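PDB 4XRW: BexL from Amycolatopsis orientalis, which probably catalyses regiospecific cyclisation and aromatisation of a polyketide chain in the type II polyketide synthase pathway to BE-7585A. Local coordinates for residues M257-G262 against E279-L284. Residues are numbered along the deposited sequence; the frame is centred on the assembly and turned at random.
Sequences MTLHTG and EHTVVL
H260 and H280 join rim to rim: NE2 of H260 lies 3.0 Å from ND1 of H280 in a hydrogen bond that either nitrogen could donate, the two ring planes turned only 17° apart. Q250 holds ND1 of H260 and S314 holds NE2 of H280, a hydrogen-bonded chain from strand 245-250 through both rings to helix 299-326 that limits their rotation. With chi1 at 173° the H260 ring swings away from its own N, and its turn about CB-CG brings NE2 to H280. On the other face, one water bridges T261 OG1 (2.9 Å) and E279 OE1, to which it donates, while T281 OG1 donates to the syn lone pair of E279 OE2 at 2.7 Å, which also bonds S174 OG of strand 172-181. T261 and T281 exchange two backbone bonds, and V283 N donates to L259 O. Strands 257-268 and 274-284 form the last hairpin of the C-terminal helix-grip domain, whose antiparallel sheet wraps the long helix 299-326. A classic beta bulge interrupts them where T258 and L259 both face V283: V283 O takes T258 N at 2.8 Å, with weak bonds from L259 N and T258 OG1. At the bulge, L259 CB packs 3.9 Å from V283 CG2. V283 also touches L165 and V166 of helix 138-166. On the histidine side, M257 crosses V282 at about a right angle, CG 3.8 Å from V282 CG1, and L310 packs on both H260 and V282.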
loop_
_atom_site.group_PDB
_atom_site.type_symbol
_atom_site.label_atom_id
_atom_site.label_comp_id
_atom_site.label_asym_id
_atom_site.label_seq_id
_atom_site.Cartn_x
_atom_site.Cartn_y
_atom_site.Cartn_z
ATOM N N MET A 257 -4.880 -7.765 11.814
ATOM C CA MET A 257 -3.937 -7.041 10.968
ATOM C C MET A 257 -4.279 -5.561 10.939
ATOM O O MET A 257 -5.437 -5.171 10.763
ATOM C CB MET A 257 -3.924 -7.612 9.523
ATOM C CG MET A 257 -3.517 -9.074 9.396
ATOM S SD MET A 257 -3.301 -9.620 7.684
ATOM C CE MET A 257 -4.971 -9.482 7.150
ATOM N N THR A 258 -3.261 -4.734 11.126
ATOM C CA THR A 258 -3.402 -3.309 10.909
ATOM C C THR A 258 -3.006 -2.940 9.478
ATOM O O THR A 258 -3.417 -1.896 8.980
ATOM C CB THR A 258 -2.543 -2.507 11.880
ATOM O OG1 THR A 258 -1.193 -2.927 11.747
ATOM C CG2 THR A 258 -2.987 -2.755 13.276
ATOM N N LEU A 259 -2.215 -3.791 8.829
ATOM C CA LEU A 259 -1.830 -3.586 7.441
ATOM C C LEU A 259 -1.605 -4.923 6.783
ATOM O O LEU A 259 -1.080 -5.848 7.389
ATOM C CB LEU A 259 -0.546 -2.739 7.344
ATOM C CG LEU A 259 0.038 -2.620 5.925
ATOM C CD1 LEU A 259 0.121 -1.190 5.482
ATOM C CD2 LEU A 259 1.373 -3.324 5.800
ATOM N N HIS A 260 -1.980 -5.019 5.517
ATOM C CA HIS A 260 -1.626 -6.161 4.708
ATOM C C HIS A 260 -1.468 -5.696 3.268
ATOM O O HIS A 260 -2.439 -5.297 2.630
ATOM C CB HIS A 260 -2.690 -7.260 4.789
ATOM C CG HIS A 260 -2.433 -8.384 3.841
ATOM N ND1 HIS A 260 -3.442 -9.095 3.224
ATOM C CD2 HIS A 260 -1.273 -8.896 3.377
ATOM C CE1 HIS A 260 -2.913 -9.992 2.416
ATOM N NE2 HIS A 260 -1.602 -9.898 2.497
ATOM N N THR A 261 -0.248 -5.750 2.779
ATOM C CA THR A 261 0.067 -5.439 1.413
ATOM C C THR A 261 0.722 -6.682 0.815
ATOM O O THR A 261 1.193 -7.577 1.541
ATOM C CB THR A 261 1.022 -4.244 1.291
ATOM O OG1 THR A 261 2.246 -4.557 1.936
ATOM C CG2 THR A 261 0.441 -2.999 1.919
ATOM N N GLY A 262 0.732 -6.748 -0.496
ATOM C CA GLY A 262 1.354 -7.862 -1.188
ATOM C C GLY A 262 1.763 -7.511 -2.592
ATOM O O GLY A 262 1.443 -6.441 -3.126
ATOM N N GLU A 279 4.452 -12.225 -2.529
ATOM C CA GLU A 279 5.015 -11.619 -1.327
ATOM C C GLU A 279 3.914 -11.032 -0.470
ATOM O O GLU A 279 2.922 -10.542 -0.998
ATOM C CB GLU A 279 6.021 -10.535 -1.712
ATOM C CG GLU A 279 6.709 -9.868 -0.514
ATOM C CD GLU A 279 5.938 -8.684 0.105
ATOM O OE1 GLU A 279 4.821 -8.300 -0.355
ATOM O OE2 GLU A 279 6.470 -8.128 1.090
ATOM N N HIS A 280 4.086 -11.089 0.827
ATOM C CA HIS A 280 3.183 -10.456 1.744
ATOM C C HIS A 280 3.931 -9.662 2.787
ATOM O O HIS A 280 4.891 -10.117 3.289
ATOM C CB HIS A 280 2.324 -11.447 2.482
ATOM C CG HIS A 280 1.492 -12.320 1.603
ATOM N ND1 HIS A 280 0.163 -12.089 1.372
ATOM C CD2 HIS A 280 1.784 -13.469 0.974
ATOM C CE1 HIS A 280 -0.306 -13.027 0.585
ATOM N NE2 HIS A 280 0.656 -13.876 0.335
ATOM N N THR A 281 3.432 -8.484 3.086
ATOM C CA THR A 281 3.883 -7.702 4.243
ATOM C C THR A 281 2.690 -7.472 5.185
ATOM O O THR A 281 1.578 -7.010 4.774
ATOM C CB THR A 281 4.510 -6.354 3.830
ATOM O OG1 THR A 281 5.766 -6.572 3.159
ATOM C CG2 THR A 281 4.758 -5.479 5.058
ATOM N N VAL A 282 2.902 -7.803 6.461
ATOM C CA VAL A 282 1.863 -7.677 7.451
ATOM C C VAL A 282 2.342 -6.864 8.648
ATOM O O VAL A 282 3.481 -7.017 9.061
ATOM C CB VAL A 282 1.383 -9.053 7.967
ATOM C CG1 VAL A 282 0.300 -8.890 9.024
ATOM C CG2 VAL A 282 0.829 -9.893 6.820
ATOM N N VAL A 283 1.462 -6.020 9.169
ATOM C CA VAL A 283 1.617 -5.435 10.503
ATOM C C VAL A 283 0.504 -5.960 11.385
ATOM O O VAL A 283 -0.682 -5.853 11.057
ATOM C CB VAL A 283 1.579 -3.892 10.483
ATOM C CG1 VAL A 283 1.756 -3.330 11.902
ATOM C CG2 VAL A 283 2.637 -3.337 9.559
ATOM N N LEU A 284 0.867 -6.528 12.535
ATOM C CA LEU A 284 -0.142 -7.061 13.450
ATOM C C LEU A 284 -0.834 -6.013 14.308
ATOM O O LEU A 284 -0.291 -4.953 14.593
ATOM C CB LEU A 284 0.490 -8.107 14.365
ATOM C CG LEU A 284 0.972 -9.371 13.696
ATOM C CD1 LEU A 284 1.737 -10.230 14.708
ATOM C CD2 LEU A 284 -0.201 -10.120 13.146
HETATM O O HOH W 1 4.219 -5.871 0.236
#